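Cytochrome cL (Hyphomicrobium denitrificans, PDB 2D0W) carries electrons through a covalently bound haem in the periplasm and probably accepts them from methanol dehydrogenase during methanol oxidation. Local coordinates at residues E52-E57 / L116-W121; T94-A99 / L110-M115; R123-D128 / K145-K150. All coordinates share one frame; numbering follows the deposited sequence.

Contact 1: residues E52-E57 / L116-W121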
# COMPACT_ATOMS: atom_id res chain seq x y z
N GLU A 52 -1.00 -2.28 -8.82
CA GLU A 52 0.22 -2.42 -9.63
C GLU A 52 0.38 -1.34 -10.68
O GLU A 52 1.49 -0.78 -10.85
CB GLU A 52 0.26 -3.77 -10.34
CG GLU A 52 1.42 -3.93 -11.26
CD GLU A 52 1.31 -5.23 -12.08
OE1 GLU A 52 0.20 -5.58 -12.46
OE2 GLU A 52 2.35 -5.86 -12.33
N GLU A 53 -0.71 -0.99 -11.39
CA GLU A 53 -0.56 0.08 -12.40
C GLU A 53 -0.14 1.43 -11.80
O GLU A 53 0.68 2.13 -12.37
CB GLU A 53 -1.78 0.21 -13.36
CG GLU A 53 -3.14 0.26 -12.72
CD GLU A 53 -4.30 -0.02 -13.73
OE1 GLU A 53 -4.54 0.82 -14.62
OE2 GLU A 53 -4.99 -1.08 -13.59
N ILE A 54 -0.74 1.79 -10.66
CA ILE A 54 -0.42 3.03 -9.93
C ILE A 54 1.06 3.00 -9.52
O ILE A 54 1.82 3.93 -9.83
CB ILE A 54 -1.33 3.16 -8.68
CG1 ILE A 54 -2.76 3.44 -9.12
CG2 ILE A 54 -0.83 4.26 -7.70
CD1 ILE A 54 -3.75 3.21 -7.95
N TYR A 55 1.47 1.87 -8.93
CA TYR A 55 2.85 1.63 -8.50
C TYR A 55 3.88 1.78 -9.61
O TYR A 55 4.95 2.45 -9.49
CB TYR A 55 2.97 0.22 -7.85
CG TYR A 55 4.39 -0.05 -7.46
CD1 TYR A 55 4.88 0.35 -6.21
CD2 TYR A 55 5.27 -0.65 -8.36
CE1 TYR A 55 6.21 0.18 -5.85
CE2 TYR A 55 6.61 -0.87 -7.98
CZ TYR A 55 7.05 -0.40 -6.73
OH TYR A 55 8.33 -0.57 -6.33
N LEU A 56 3.56 1.18 -10.74
CA LEU A 56 4.51 1.11 -11.82
C LEU A 56 4.72 2.51 -12.33
O LEU A 56 5.82 2.91 -12.65
CB LEU A 56 4.02 0.19 -12.94
CG LEU A 56 4.18 -1.32 -12.69
CD1 LEU A 56 3.61 -2.20 -13.84
CD2 LEU A 56 5.65 -1.68 -12.39
N GLU A 57 3.63 3.24 -12.46
CA GLU A 57 3.73 4.55 -13.07
C GLU A 57 4.44 5.58 -12.20
O GLU A 57 5.16 6.45 -12.71
CB GLU A 57 2.36 5.03 -13.54
CG GLU A 57 2.02 4.37 -14.91
CD GLU A 57 2.88 4.91 -16.06
OE1 GLU A 57 3.47 5.98 -15.90
OE2 GLU A 57 2.95 4.26 -17.13
N LEU A 116 -5.33 3.15 -1.37
CA LEU A 116 -5.52 1.88 -0.64
C LEU A 116 -5.20 0.65 -1.46
O LEU A 116 -4.86 -0.40 -0.92
CB LEU A 116 -6.93 1.82 -0.04
CG LEU A 116 -7.20 2.81 1.06
CD1 LEU A 116 -8.63 2.63 1.51
CD2 LEU A 116 -6.20 2.64 2.23
N LYS A 117 -5.38 0.76 -2.78
CA LYS A 117 -5.07 -0.32 -3.71
C LYS A 117 -3.56 -0.37 -3.95
O LYS A 117 -2.94 -1.40 -4.12
CB LYS A 117 -5.78 -0.07 -5.05
CG LYS A 117 -7.31 -0.24 -5.03
CD LYS A 117 -7.87 0.20 -6.40
CE LYS A 117 -9.31 -0.16 -6.58
NZ LYS A 117 -10.06 0.51 -5.53
N LEU A 118 -2.97 0.80 -3.99
CA LEU A 118 -1.49 0.88 -4.05
C LEU A 118 -0.88 0.14 -2.86
O LEU A 118 0.07 -0.63 -3.01
CB LEU A 118 -1.06 2.35 -4.01
CG LEU A 118 0.44 2.63 -3.84
CD1 LEU A 118 1.29 1.89 -4.88
CD2 LEU A 118 0.67 4.18 -3.85
N ILE A 119 -1.39 0.40 -1.67
CA ILE A 119 -0.83 -0.23 -0.44
C ILE A 119 -1.05 -1.78 -0.54
O ILE A 119 -0.16 -2.57 -0.22
CB ILE A 119 -1.49 0.39 0.79
CG1 ILE A 119 -0.94 1.79 1.03
CG2 ILE A 119 -1.32 -0.50 2.06
CD1 ILE A 119 -1.73 2.66 2.08
N ALA A 120 -2.21 -2.23 -1.02
CA ALA A 120 -2.46 -3.68 -1.19
C ALA A 120 -1.43 -4.28 -2.10
O ALA A 120 -0.97 -5.41 -1.87
CB ALA A 120 -3.86 -3.95 -1.76
N TRP A 121 -1.05 -3.55 -3.14
CA TRP A 121 0.01 -4.04 -4.09
C TRP A 121 1.34 -4.14 -3.37
O TRP A 121 2.04 -5.13 -3.55
CB TRP A 121 0.21 -3.14 -5.32
CG TRP A 121 1.28 -3.63 -6.28
CD1 TRP A 121 2.45 -2.99 -6.63
CD2 TRP A 121 1.28 -4.87 -6.97
NE1 TRP A 121 3.17 -3.76 -7.52
CE2 TRP A 121 2.47 -4.92 -7.75
CE3 TRP A 121 0.39 -5.94 -7.03
CZ2 TRP A 121 2.79 -6.02 -8.56
CZ3 TRP A 121 0.73 -7.06 -7.85
CH2 TRP A 121 1.91 -7.07 -8.59
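Tyr55 and Trp121 both hold CG anti to the backbone N (chi1 of Trp121 180°), which sets the indole against helix 48-58 and the base of the tyrosine against the indole's CD1 corner. This is the packing of the N-terminal and C-terminal helices of the class I cytochrome c fold: the short segments cross at -85°, with axes 8.5 Å apart. The indole of Trp121 lies flat under Glu52, whose CA stands 3.6 Å from the centroid of the five-membered ring, almost exactly on the ring normal, a CH-pi contact. Glu52 CG is also anti to N, so the extended chain follows the same indole face, Glu52 CB lying 3.6 Å from Trp121 CE2, and its OE2 accepts from Trp152 NE1. The Tyr55 side chain runs across that of Trp121 at about a right angle, but the ring planes are inclined at 55°, and Tyr55 CB meets Trp121 CD1 at 3.5 Å. The Tyr55 hydroxyl is held by Gly64 O, beside the axial ligand His63. An alanine in place of Trp121 would remove the surface on which Glu52 and Tyr55 CB rest, and would probably loosen the helix crossing. Trp121 NE1 is buried without a polar partner. One turn earlier on helix 112-124, Leu118, which also touches the haem, packs CD2 on Ile54 CG2 and sets CD1 at the edge of the Tyr55 ring, 3.8 Å from Tyr55 CB.

Contact 2: residues T94-A99 / L110-M115. With HEM (protoporphyrin IX containing Fe), chain H.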
# COMPACT_ATOMS: atom_id res chain seq x y z
N THR A 94 3.51 7.46 5.32
CA THR A 94 4.78 7.64 4.57
C THR A 94 4.49 8.05 3.13
O THR A 94 5.05 9.04 2.63
CB THR A 94 5.63 6.39 4.66
OG1 THR A 94 5.92 6.16 6.04
CG2 THR A 94 6.94 6.51 3.85
N ILE A 95 3.58 7.32 2.48
CA ILE A 95 3.20 7.65 1.11
C ILE A 95 2.52 9.00 1.04
O ILE A 95 2.90 9.80 0.19
CB ILE A 95 2.34 6.55 0.43
CG1 ILE A 95 3.07 5.22 0.58
CG2 ILE A 95 2.13 6.88 -1.09
CD1 ILE A 95 2.16 3.97 0.43
N PHE A 96 1.57 9.27 1.94
CA PHE A 96 0.78 10.49 1.88
C PHE A 96 1.67 11.71 2.11
O PHE A 96 1.64 12.65 1.32
CB PHE A 96 -0.38 10.51 2.92
CG PHE A 96 -1.43 11.54 2.62
CD1 PHE A 96 -1.20 12.90 2.85
CD2 PHE A 96 -2.66 11.16 2.10
CE1 PHE A 96 -2.19 13.84 2.54
CE2 PHE A 96 -3.62 12.08 1.79
CZ PHE A 96 -3.40 13.42 1.99
N GLY A 97 2.42 11.69 3.21
CA GLY A 97 3.17 12.88 3.63
C GLY A 97 4.61 12.86 3.20
O GLY A 97 5.25 13.89 3.28
N GLY A 98 5.12 11.71 2.74
CA GLY A 98 6.52 11.58 2.31
C GLY A 98 7.51 11.24 3.41
O GLY A 98 7.11 11.01 4.56
N ALA A 99 8.81 11.20 3.06
CA ALA A 99 9.89 10.96 4.03
C ALA A 99 11.05 11.97 3.85
O ALA A 99 10.80 13.16 3.69
CB ALA A 99 10.37 9.49 3.97
N LEU A 110 -2.90 11.02 -5.34
CA LEU A 110 -3.66 9.76 -5.35
C LEU A 110 -5.04 9.96 -4.73
O LEU A 110 -5.11 10.42 -3.60
CB LEU A 110 -2.93 8.74 -4.45
CG LEU A 110 -1.59 8.19 -4.95
CD1 LEU A 110 -0.57 7.82 -3.81
CD2 LEU A 110 -1.96 7.02 -5.80
N GLU A 111 -6.12 9.56 -5.40
CA GLU A 111 -7.40 9.43 -4.67
C GLU A 111 -7.27 8.39 -3.57
O GLU A 111 -6.58 7.37 -3.73
CB GLU A 111 -8.56 9.08 -5.61
CG GLU A 111 -8.85 10.23 -6.61
CD GLU A 111 -9.70 9.78 -7.79
OE1 GLU A 111 -10.32 8.69 -7.69
OE2 GLU A 111 -9.75 10.51 -8.82
N LEU A 112 -7.95 8.67 -2.45
CA LEU A 112 -7.83 7.85 -1.26
C LEU A 112 -8.07 6.38 -1.54
O LEU A 112 -7.36 5.52 -0.99
CB LEU A 112 -8.75 8.37 -0.16
CG LEU A 112 -8.28 9.68 0.50
CD1 LEU A 112 -6.88 9.58 1.09
CD2 LEU A 112 -8.28 10.73 -0.53
N ASP A 113 -9.05 6.09 -2.41
CA ASP A 113 -9.41 4.69 -2.73
C ASP A 113 -8.26 4.03 -3.50
O ASP A 113 -7.95 2.87 -3.26
CB ASP A 113 -10.72 4.63 -3.53
CG ASP A 113 -11.30 3.21 -3.63
OD1 ASP A 113 -11.52 2.54 -2.59
OD2 ASP A 113 -11.50 2.74 -4.77
N ASN A 114 -7.63 4.81 -4.37
CA ASN A 114 -6.48 4.34 -5.13
C ASN A 114 -5.27 4.17 -4.25
O ASN A 114 -4.51 3.23 -4.42
CB ASN A 114 -6.18 5.23 -6.34
CG ASN A 114 -7.20 5.01 -7.49
OD1 ASN A 114 -7.75 3.96 -7.64
ND2 ASN A 114 -7.46 6.04 -8.25
N MET A 115 -5.08 5.08 -3.30
CA MET A 115 -4.00 4.92 -2.31
C MET A 115 -4.10 3.58 -1.65
O MET A 115 -3.09 2.92 -1.34
CB MET A 115 -4.12 6.02 -1.24
CG MET A 115 -3.21 5.77 -0.06
SD MET A 115 -1.50 6.16 -0.46
CE MET A 115 -1.55 7.92 -0.13
CHA HEM H . 11.23 5.81 1.11
CHB HEM H . 7.06 4.30 -0.93
CHC HEM H . 7.76 7.08 -4.87
CHD HEM H . 12.36 7.54 -3.36
C1A HEM H . 9.98 5.19 0.97
C2A HEM H . 9.23 4.43 1.96
C3A HEM H . 8.11 4.01 1.38
C4A HEM H . 8.06 4.49 0.01
CMA HEM H . 6.99 3.13 2.02
CAA HEM H . 9.70 4.12 3.40
CBA HEM H . 10.55 2.83 3.30
CGA HEM H . 10.95 2.29 4.66
O1A HEM H . 10.36 2.70 5.69
O2A HEM H . 11.88 1.45 4.71
C1B HEM H . 6.85 4.96 -2.15
C2B HEM H . 5.72 4.88 -3.08
C3B HEM H . 5.89 5.66 -4.04
C4B HEM H . 7.17 6.29 -3.95
CMB HEM H . 4.58 3.90 -2.84
CAB HEM H . 4.80 6.12 -5.02
CBB HEM H . 3.67 6.60 -4.59
C1C HEM H . 9.09 7.44 -4.83
C2C HEM H . 9.80 8.35 -5.75
C3C HEM H . 11.06 8.42 -5.36
C4C HEM H . 11.20 7.67 -4.10
CMC HEM H . 9.25 8.61 -7.14
CAC HEM H . 12.32 8.94 -6.11
CBC HEM H . 12.21 10.10 -6.72
C1D HEM H . 12.49 7.23 -2.02
C2D HEM H . 13.66 7.47 -1.20
C3D HEM H . 13.32 6.95 0.19
C4D HEM H . 11.97 6.41 0.08
CMD HEM H . 15.00 8.15 -1.65
CAD HEM H . 14.18 6.96 1.50
CBD HEM H . 13.57 8.12 2.29
CGD HEM H . 13.94 8.13 3.75
O1D HEM H . 13.43 8.97 4.51
O2D HEM H . 14.73 7.26 4.15
NA HEM H . 9.24 5.18 -0.19
NB HEM H . 7.73 5.80 -2.80
NC HEM H . 9.97 7.09 -3.80
ND HEM H . 11.55 6.59 -1.23
FE HEM H . 9.56 6.23 -1.98
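Forming part of the haem pocket wall in this class I cytochrome c fold, helix 88-97 packs against the start of helix 112-124 through a buried, apolar contact. Ile95 faces both ways. With CG2 anti to the backbone N, that methyl lies 3.8 Å from Met115 SD and equally close to the haem vinyl carbon CBB, while Leu110 CD1 closes on it from the loop before the helix. CG1 and CD1 of Ile95 lie near the haem methyl CMB. The Met115 chain starts anti to its backbone N, then bends at chi2 (76°) and chi3 (85°), so it slides past Ile95 in the opposite direction and brings CE to Phe96, 4.1 Å from Phe96 CD2. Phe96 crosses that thioether about perpendicularly and offers its ring edge to Leu112 CD1. On the haem side, Thr94 CG2 packs 3.6 Å from the porphyrin carbon C2A, its OG1 being engaged with Asn85, Thr8 and Gly90. Gly98 is the first residue past the helix; at its positive phi of 87° a side chain would clash with the carbonyl oxygen of the residue before. Just beyond, Ala99 CB lies 3.2 Å from the haem propionate oxygen O1D.

Contact 3: residues R123-D128 / K145-K150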
# COMPACT_ATOMS: atom_id res chain seq x y z
N ARG A 123 1.93 -4.59 -0.22
CA ARG A 123 1.90 -5.78 0.65
C ARG A 123 2.06 -7.06 -0.17
O ARG A 123 2.74 -8.01 0.27
CB ARG A 123 0.61 -5.86 1.48
CG ARG A 123 0.36 -4.61 2.40
CD ARG A 123 1.62 -4.31 3.19
NE ARG A 123 1.30 -3.35 4.23
CZ ARG A 123 2.19 -2.70 4.97
NH1 ARG A 123 3.47 -2.87 4.79
NH2 ARG A 123 1.76 -1.85 5.89
N HIS A 124 1.42 -7.09 -1.34
CA HIS A 124 1.42 -8.33 -2.18
C HIS A 124 2.79 -8.79 -2.74
O HIS A 124 3.02 -9.99 -2.96
CB HIS A 124 0.44 -8.20 -3.36
CG HIS A 124 0.18 -9.51 -4.07
ND1 HIS A 124 -0.59 -10.52 -3.51
CD2 HIS A 124 0.57 -9.95 -5.28
CE1 HIS A 124 -0.63 -11.54 -4.36
NE2 HIS A 124 0.07 -11.22 -5.43
N ILE A 125 3.66 -7.81 -3.00
CA ILE A 125 5.01 -8.02 -3.55
C ILE A 125 6.09 -8.44 -2.55
O ILE A 125 7.23 -8.75 -2.96
CB ILE A 125 5.51 -6.77 -4.42
CG1 ILE A 125 5.58 -5.45 -3.62
CG2 ILE A 125 4.66 -6.59 -5.71
CD1 ILE A 125 5.90 -4.21 -4.51
N GLN A 126 5.72 -8.47 -1.26
CA GLN A 126 6.52 -9.04 -0.17
C GLN A 126 7.00 -10.45 -0.52
O GLN A 126 6.26 -11.26 -1.01
CB GLN A 126 5.70 -9.10 1.12
CG GLN A 126 6.47 -9.56 2.35
CD GLN A 126 7.68 -8.67 2.68
OE1 GLN A 126 8.69 -9.16 3.19
NE2 GLN A 126 7.57 -7.38 2.40
N LYS A 127 8.28 -10.70 -0.28
CA LYS A 127 8.89 -11.96 -0.65
C LYS A 127 9.70 -12.57 0.51
O LYS A 127 10.28 -13.64 0.35
CB LYS A 127 9.73 -11.79 -1.94
CG LYS A 127 10.81 -10.69 -1.91
CD LYS A 127 12.10 -11.12 -1.17
CE LYS A 127 12.97 -9.92 -0.81
NZ LYS A 127 14.08 -10.16 0.20
N ASP A 128 9.74 -11.88 1.66
CA ASP A 128 10.32 -12.40 2.90
C ASP A 128 9.23 -13.05 3.75
O ASP A 128 8.04 -12.90 3.45
CB ASP A 128 10.97 -11.27 3.71
CG ASP A 128 12.30 -10.80 3.14
OD1 ASP A 128 12.84 -11.42 2.20
OD2 ASP A 128 12.82 -9.77 3.64
N LYS A 145 1.86 -16.21 0.18
CA LYS A 145 3.05 -16.81 -0.47
C LYS A 145 3.98 -15.70 -0.98
O LYS A 145 3.50 -14.68 -1.46
CB LYS A 145 2.62 -17.74 -1.62
CG LYS A 145 1.32 -17.33 -2.31
CD LYS A 145 1.56 -16.38 -3.48
CE LYS A 145 0.30 -16.09 -4.29
NZ LYS A 145 -0.72 -15.34 -3.48
N PRO A 146 5.31 -15.90 -0.89
CA PRO A 146 6.24 -14.88 -1.34
C PRO A 146 5.89 -14.51 -2.79
O PRO A 146 5.52 -15.41 -3.56
CB PRO A 146 7.62 -15.60 -1.29
CG PRO A 146 7.29 -17.09 -1.24
CD PRO A 146 6.02 -17.12 -0.41
N PHE A 147 5.98 -13.22 -3.17
CA PHE A 147 5.54 -12.81 -4.52
C PHE A 147 6.52 -13.39 -5.54
O PHE A 147 7.70 -13.30 -5.33
CB PHE A 147 5.49 -11.29 -4.64
CG PHE A 147 5.08 -10.77 -6.02
CD1 PHE A 147 6.01 -10.12 -6.84
CD2 PHE A 147 3.75 -10.87 -6.47
CE1 PHE A 147 5.68 -9.64 -8.10
CE2 PHE A 147 3.38 -10.39 -7.73
CZ PHE A 147 4.35 -9.75 -8.54
N ASP A 148 6.00 -13.96 -6.62
CA ASP A 148 6.77 -14.44 -7.75
C ASP A 148 6.31 -13.75 -9.00
O ASP A 148 5.23 -14.06 -9.51
CB ASP A 148 6.54 -15.94 -7.96
CG ASP A 148 7.38 -16.50 -9.10
OD1 ASP A 148 8.22 -15.75 -9.68
OD2 ASP A 148 7.21 -17.69 -9.41
N ILE A 149 7.11 -12.81 -9.50
CA ILE A 149 6.77 -12.03 -10.73
C ILE A 149 6.47 -12.90 -11.96
O ILE A 149 5.64 -12.54 -12.80
CB ILE A 149 7.88 -11.02 -11.07
CG1 ILE A 149 7.52 -10.16 -12.32
CG2 ILE A 149 9.16 -11.72 -11.27
CD1 ILE A 149 6.37 -9.12 -12.12
N LYS A 150 7.16 -14.04 -12.06
CA LYS A 150 6.97 -15.00 -13.15
C LYS A 150 5.56 -15.56 -13.20
O LYS A 150 4.90 -15.47 -14.25
CB LYS A 150 7.97 -16.13 -13.06
CG LYS A 150 9.43 -15.69 -13.26
CD LYS A 150 10.39 -16.91 -13.07
CE LYS A 150 10.29 -17.50 -11.64
NZ LYS A 150 11.44 -18.42 -11.33
O HOH W 1 2.23 -12.51 -2.76
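Helix 112-124 gives way to an irregular loop here, and 145-148 passes alongside it before helix 149-161 begins, so the two backbones are close enough for CA atoms of Lys127 and Pro146 to lie 4.0 Å apart. This junction joins the C-terminal helix of the class I cytochrome c fold to the polypeptide that follows it. One direct hydrogen bond ties the backbones: Phe147 N donates to Gln126 O over 2.9 Å, fairly straight at 155° but from above the carbonyl plane. A water bridges His124 O, at 2.6 Å, and Lys145 O; it also lies over one face of the His124 imidazole. Phe147 is the main side chain. With CG anti to the backbone N (chi1 179°), its ring enters between His124 and Ile125, Phe147 CB resting 3.3 Å from His124 O. Ile125 CG2 makes a CH-pi contact over one face of the Phe147 ring, 4.0 Å from the centroid. His124, also with CG anti to N, crosses the Phe147 side chain at about a right angle, the ring planes 69° apart, and its ND1 is hydrogen-bonded to Glu43 OE2. Lys145 NZ comes to 3.9 Å from His124 CE1, a positive charge that might disfavour protonation of His124, against the opposite pull of the Glu43 carboxylate. At the start of helix 149-161, Asp148 is the N-cap, its OD1 accepting from Lys150 N at 3.1 Å.

In the fold
Helix 112-124 runs through all three contacts: its first turn serves contact 2, its middle contact 1, and its last residues contact 3. Contacts 1 and 2, with centres 10 Å apart, merge into one continuous apolar packing: Ile54 CG2 meets Leu110 CD2 at 3.5 Å, and Ile119 CG1 reaches Ile95 CD1 at 3.8 Å. Along the chain, contact 2 is nested within the loop closed by contact 1. Contact 3 follows in series, its centre 14 Å from that of contact 1, joined through Trp121 CH2 and Phe147 CZ at 3.6 Å. Contacts 2 and 3 do not touch; they lie on opposite sides of the chain's centre. Contacts 1 and 2 reach the haem directly, whereas in contact 3 the Ile125 side chain stays about 8 Å from it.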